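Local structure of conserved domain protein (Porphyromonas gingivalis, 3PNN) at residues A[115-120]-A[219-224]; A[147-152]-A[262-267]. The protein probably acts as a cytoplasmic glycosyltransferase that forms a glycosidic linkage. One frame throughout, in Å; residues are numbered along the deposited sequence.

Interaction 1: A[115-120]-A[219-224]; sequences REPFAV and GFTPDY
An antiparallel pairing in the sheet of the Rossmann-like domain brings strand 118-122 against the end of strand 217-220, just before the chain turns into helix 223-239. Phe118 and Phe220 form a hydrogen-bonded pair: Phe118 N donates to Phe220 O at 2.9 Å, in the carbonyl plane, and Phe220 N returns a straighter bond to Phe118 O (2.8 Å, 172°), nearly along the C=O axis. Both side chains leave the same sheet face. Phe118 CG is tucked between the backbone N and C (chi1 65°), which brings the ring back toward the partner strand, where Phe220 CB lies over its face as a CH-pi contact, 3.5 Å from Phe118 CZ. The ring planes are inclined at 52°, and Tyr224 CD2 sits over the centre of one Phe220 face. Val120 CG2 meets the edge of the Phe220 ring, 3.9 Å from Phe220 CD2. Beyond the strand, Pro222 CB lies over one face of the Arg115 guanidinium, 3.7 Å from Arg115 NH1, while Pro222 CG rests 3.6 Å from Glu116 N, a buried amide without a partner in the model. The turn is tied by Thr221 OG1 donating to the syn lone pair of Asp223 OD2 at 2.5 Å. Strand 7-11 flanks 118-122, with Phe9 against Phe118; helix 129-140 meets Ala119 on the other face, and helix 249-259 packs on Phe220 and Tyr224.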
loop_
_atom_site.group_PDB
_atom_site.type_symbol
_atom_site.label_atom_id
_atom_site.label_comp_id
_atom_site.label_asym_id
_atom_site.label_seq_id
_atom_site.Cartn_x
_atom_site.Cartn_y
_atom_site.Cartn_z
ATOM N N ARG A 115 10.653 -10.824 -9.461
ATOM C CA ARG A 115 11.524 -11.921 -9.031
ATOM C C ARG A 115 12.701 -11.399 -8.214
ATOM O O ARG A 115 13.794 -11.956 -8.256
ATOM C CB ARG A 115 12.034 -12.732 -10.234
ATOM C CG ARG A 115 10.946 -13.259 -11.189
ATOM C CD ARG A 115 9.717 -13.838 -10.456
ATOM N NE ARG A 115 9.996 -15.011 -9.622
ATOM C CZ ARG A 115 9.226 -15.408 -8.605
ATOM N NH1 ARG A 115 8.133 -14.722 -8.281
ATOM N NH2 ARG A 115 9.552 -16.488 -7.899
ATOM N N GLU A 116 12.465 -10.327 -7.462
ATOM C CA GLU A 116 13.493 -9.733 -6.632
ATOM C C GLU A 116 12.769 -9.100 -5.450
ATOM O O GLU A 116 11.535 -9.043 -5.457
ATOM C CB GLU A 116 14.265 -8.678 -7.425
ATOM C CG GLU A 116 13.388 -7.584 -8.062
ATOM C CD GLU A 116 12.705 -8.029 -9.353
ATOM O OE1 GLU A 116 13.314 -8.810 -10.114
ATOM O OE2 GLU A 116 11.556 -7.603 -9.615
ATOM N N PRO A 117 13.513 -8.644 -4.430
ATOM C CA PRO A 117 12.844 -7.947 -3.316
ATOM C C PRO A 117 12.028 -6.759 -3.842
ATOM O O PRO A 117 12.440 -6.068 -4.784
ATOM C CB PRO A 117 14.014 -7.464 -2.447
ATOM C CG PRO A 117 15.112 -8.480 -2.714
ATOM C CD PRO A 117 14.952 -8.841 -4.183
ATOM N N PHE A 118 10.868 -6.529 -3.244
ATOM C CA PHE A 118 9.963 -5.516 -3.764
ATOM C C PHE A 118 9.191 -4.801 -2.662
ATOM O O PHE A 118 8.915 -5.380 -1.598
ATOM C CB PHE A 118 8.985 -6.135 -4.806
ATOM C CG PHE A 118 8.025 -7.163 -4.238
ATOM C CD1 PHE A 118 6.695 -6.828 -3.979
ATOM C CD2 PHE A 118 8.435 -8.479 -4.031
ATOM C CE1 PHE A 118 5.805 -7.794 -3.486
ATOM C CE2 PHE A 118 7.559 -9.440 -3.543
ATOM C CZ PHE A 118 6.248 -9.099 -3.267
ATOM N N ALA A 119 8.867 -3.534 -2.924
ATOM C CA ALA A 119 7.963 -2.756 -2.078
ATOM C C ALA A 119 6.546 -2.840 -2.607
ATOM O O ALA A 119 6.343 -2.949 -3.808
ATOM C CB ALA A 119 8.398 -1.291 -2.045
ATOM N N VAL A 120 5.574 -2.792 -1.701
ATOM C CA VAL A 120 4.175 -2.635 -2.067
ATOM C C VAL A 120 3.701 -1.329 -1.456
ATOM O O VAL A 120 3.943 -1.074 -0.262
ATOM C CB VAL A 120 3.329 -3.785 -1.524
ATOM C CG1 VAL A 120 1.825 -3.515 -1.794
ATOM C CG2 VAL A 120 3.785 -5.120 -2.148
ATOM N N GLY A 219 7.716 -4.241 2.494
ATOM C CA GLY A 219 8.825 -4.784 1.718
ATOM C C GLY A 219 8.816 -6.305 1.816
ATOM O O GLY A 219 8.828 -6.852 2.921
ATOM N N PHE A 220 8.793 -6.984 0.670
ATOM C CA PHE A 220 8.692 -8.451 0.634
ATOM C C PHE A 220 9.765 -9.060 -0.262
ATOM O O PHE A 220 10.441 -8.352 -1.020
ATOM C CB PHE A 220 7.321 -8.897 0.099
ATOM C CG PHE A 220 6.132 -8.492 0.962
ATOM C CD1 PHE A 220 6.008 -8.941 2.272
ATOM C CD2 PHE A 220 5.121 -7.696 0.433
ATOM C CE1 PHE A 220 4.908 -8.583 3.048
ATOM C CE2 PHE A 220 4.018 -7.335 1.199
ATOM C CZ PHE A 220 3.908 -7.791 2.509
ATOM N N THR A 221 9.906 -10.381 -0.179
ATOM C CA THR A 221 10.674 -11.146 -1.152
ATOM C C THR A 221 9.684 -12.064 -1.856
ATOM O O THR A 221 8.575 -12.254 -1.375
ATOM C CB THR A 221 11.803 -11.967 -0.479
ATOM O OG1 THR A 221 11.283 -12.663 0.662
ATOM C CG2 THR A 221 12.924 -11.035 0.002
ATOM N N PRO A 222 10.074 -12.645 -3.002
ATOM C CA PRO A 222 9.052 -13.341 -3.811
ATOM C C PRO A 222 8.404 -14.567 -3.155
ATOM O O PRO A 222 7.320 -14.983 -3.598
ATOM C CB PRO A 222 9.809 -13.711 -5.097
ATOM C CG PRO A 222 10.887 -12.614 -5.202
ATOM C CD PRO A 222 11.317 -12.401 -3.754
ATOM N N ASP A 223 9.023 -15.144 -2.125
ATOM C CA ASP A 223 8.373 -16.265 -1.422
ATOM C C ASP A 223 7.032 -15.803 -0.849
ATOM O O ASP A 223 6.160 -16.607 -0.561
ATOM C CB ASP A 223 9.255 -16.806 -0.295
ATOM C CG ASP A 223 9.900 -15.698 0.515
ATOM O OD1 ASP A 223 9.440 -15.434 1.655
ATOM O OD2 ASP A 223 10.858 -15.083 0.003
ATOM N N TYR A 224 6.886 -14.499 -0.667
ATOM C CA TYR A 224 5.626 -13.956 -0.174
ATOM C C TYR A 224 4.467 -14.316 -1.105
ATOM O O TYR A 224 3.349 -14.554 -0.655
ATOM C CB TYR A 224 5.702 -12.425 0.021
ATOM C CG TYR A 224 4.421 -11.876 0.643
ATOM C CD1 TYR A 224 4.125 -12.119 1.980
ATOM C CD2 TYR A 224 3.509 -11.135 -0.107
ATOM C CE1 TYR A 224 2.956 -11.643 2.562
ATOM C CE2 TYR A 224 2.315 -10.647 0.473
ATOM C CZ TYR A 224 2.066 -10.900 1.808
ATOM O OH TYR A 224 0.918 -10.444 2.411
#

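Interaction 2: A[147-152]-A[262-267]; sequences GEYCMV and ASVEVL
Strands 148-152 and 263-267 run parallel, their axes 4.2 Å apart at closest approach and 29° apart in direction, and five alternating backbone hydrogen bonds give the register Glu148-Ser263 through Val152-Leu267. The bonds differ in geometry: Leu267 N to Met151 O is short and straight (2.8 Å, 175°), nearly along the C=O axis, whereas Glu265 N reaches Tyr149 O at 3.0 Å from 33° above the carbonyl plane. Tyr149, Val264, Met151 and Val266 share one face. There the Met151 (selenomethionine) CG touches both valines, Val264 CG1 at 3.9 Å and Val266 CG2 at 4.1 Å, the Met151 side chain running alongside Val266 in the same direction and roughly perpendicular to Val264. Val264 CG1, anti to its own backbone N, also reaches across to the neighbouring main chain, 3.6 Å from Cys150 C. Tyr149 CE2 meets Ala262 CB at 3.6 Å, with Val264 CG2 at the edge of the ring. On the other face Leu267 CD1 leans back over Cys150, 4.0 Å from its SG. The pair belongs to the mixed sheet of the Rossmann-like alpha/beta/alpha fold, with a helix on each face: 129-140 on the Cys150 side, where Leu135 touches Cys150 and Lys138 forms a salt bridge with Glu265, and 249-259 packing on Ala262 and Val264. Strand 217-220 borders 148-155 on the side away from 263-268.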
loop_
_atom_site.group_PDB
_atom_site.type_symbol
_atom_site.label_atom_id
_atom_site.label_comp_id
_atom_site.label_asym_id
_atom_site.label_seq_id
_atom_site.Cartn_x
_atom_site.Cartn_y
_atom_site.Cartn_z
ATOM N N GLY A 147 11.062 -15.266 4.022
ATOM C CA GLY A 147 10.318 -15.016 5.247
ATOM C C GLY A 147 10.911 -13.912 6.111
ATOM O O GLY A 147 10.592 -13.811 7.299
ATOM N N GLU A 148 11.776 -13.085 5.523
ATOM C CA GLU A 148 12.286 -11.883 6.205
ATOM C C GLU A 148 11.809 -10.634 5.463
ATOM O O GLU A 148 12.297 -10.321 4.377
ATOM C CB GLU A 148 13.820 -11.918 6.316
ATOM C CG GLU A 148 14.306 -13.208 6.984
ATOM C CD GLU A 148 15.803 -13.232 7.259
ATOM O OE1 GLU A 148 16.359 -12.189 7.671
ATOM O OE2 GLU A 148 16.413 -14.311 7.073
ATOM N N TYR A 149 10.825 -9.954 6.043
ATOM C CA TYR A 149 10.134 -8.843 5.381
ATOM C C TYR A 149 10.271 -7.576 6.218
ATOM O O TYR A 149 10.957 -7.580 7.252
ATOM C CB TYR A 149 8.647 -9.172 5.242
ATOM C CG TYR A 149 8.337 -10.513 4.590
ATOM C CD1 TYR A 149 9.116 -11.004 3.552
ATOM C CD2 TYR A 149 7.234 -11.268 4.999
ATOM C CE1 TYR A 149 8.816 -12.224 2.930
ATOM C CE2 TYR A 149 6.917 -12.490 4.378
ATOM C CZ TYR A 149 7.716 -12.959 3.348
ATOM O OH TYR A 149 7.430 -14.165 2.745
ATOM N N CYS A 150 9.612 -6.499 5.783
ATOM C CA CYS A 150 9.619 -5.249 6.538
ATOM C C CYS A 150 8.370 -4.412 6.253
ATOM O O CYS A 150 7.586 -4.698 5.338
ATOM C CB CYS A 150 10.885 -4.440 6.236
ATOM S SG CYS A 150 10.997 -3.857 4.497
HETATM N N MSE A 151 8.161 -3.386 7.065
HETATM C CA MSE A 151 7.127 -2.403 6.766
HETATM C C MSE A 151 7.605 -1.069 7.279
HETATM O O MSE A 151 8.409 -1.019 8.205
HETATM C CB MSE A 151 5.760 -2.746 7.390
HETATM C CG MSE A 151 5.701 -2.862 8.898
HETATM SE SE MSE A 151 3.850 -2.576 9.607
HETATM C CE MSE A 151 4.070 -0.712 10.168
ATOM N N VAL A 152 7.120 0.002 6.665
ATOM C CA VAL A 152 7.522 1.335 7.091
ATOM C C VAL A 152 6.436 1.813 8.037
ATOM O O VAL A 152 5.270 1.940 7.660
ATOM C CB VAL A 152 7.704 2.286 5.904
ATOM C CG1 VAL A 152 8.004 3.724 6.407
ATOM C CG2 VAL A 152 8.856 1.797 5.011
ATOM N N ALA A 262 7.290 -15.966 9.092
ATOM C CA ALA A 262 7.870 -14.700 8.655
ATOM C C ALA A 262 8.157 -13.797 9.839
ATOM O O ALA A 262 7.520 -13.900 10.891
ATOM C CB ALA A 262 6.957 -13.993 7.675
ATOM N N SER A 263 9.143 -12.934 9.663
ATOM C CA SER A 263 9.398 -11.872 10.616
ATOM C C SER A 263 9.368 -10.582 9.828
ATOM O O SER A 263 9.745 -10.553 8.654
ATOM C CB SER A 263 10.754 -12.058 11.301
ATOM O OG SER A 263 11.796 -12.067 10.346
ATOM N N VAL A 264 8.891 -9.517 10.458
ATOM C CA VAL A 264 8.709 -8.262 9.749
ATOM C C VAL A 264 9.373 -7.183 10.589
ATOM O O VAL A 264 8.944 -6.927 11.710
ATOM C CB VAL A 264 7.207 -7.922 9.562
ATOM C CG1 VAL A 264 7.047 -6.562 8.860
ATOM C CG2 VAL A 264 6.480 -9.036 8.768
ATOM N N GLU A 265 10.431 -6.569 10.071
ATOM C CA GLU A 265 11.051 -5.461 10.798
ATOM C C GLU A 265 10.278 -4.181 10.519
ATOM O O GLU A 265 9.975 -3.866 9.362
ATOM C CB GLU A 265 12.529 -5.269 10.416
ATOM C CG GLU A 265 13.129 -4.012 11.095
ATOM C CD GLU A 265 14.598 -3.743 10.748
ATOM O OE1 GLU A 265 15.179 -4.462 9.910
ATOM O OE2 GLU A 265 15.177 -2.799 11.329
ATOM N N VAL A 266 9.964 -3.437 11.573
ATOM C CA VAL A 266 9.252 -2.171 11.422
ATOM C C VAL A 266 10.268 -1.026 11.335
ATOM O O VAL A 266 11.042 -0.803 12.272
ATOM C CB VAL A 266 8.275 -1.910 12.590
ATOM C CG1 VAL A 266 7.565 -0.551 12.406
ATOM C CG2 VAL A 266 7.252 -3.035 12.689
ATOM N N LEU A 267 10.273 -0.318 10.210
ATOM C CA LEU A 267 11.256 0.737 9.970
ATOM C C LEU A 267 10.639 2.067 10.371
ATOM O O LEU A 267 9.645 2.487 9.797
ATOM C CB LEU A 267 11.659 0.755 8.492
ATOM C CG LEU A 267 12.092 -0.611 7.931
ATOM C CD1 LEU A 267 12.165 -0.570 6.401
ATOM C CD2 LEU A 267 13.445 -1.036 8.512
#

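Overall arrangement
Interactions 1 and 2 are two strand pairings in the same sheet, separated by the pairing of 217-220 with 148-155; their centres are about 11 Å apart and the strand order is 118-122, 217-220, 148-155, 263-268. The intervening pairing includes backbone hydrogen bonding of Gly219 with Cys150, and Gly219 O lies 3.3 Å from Tyr149 CB. Asp223 adds a polar tie: its OD1 is 2.6 Å from Tyr149 OH and 2.9 Å from Gly147 N, both probable hydrogen bonds. The Tyr149 ring meets Phe220 and Tyr224 edge-to-face, so the aromatic cluster spans both contacts. A glycerol, probably from the crystallisation liquor, sits about 4 Å from the Glu148 side chain and by itself identifies no active site.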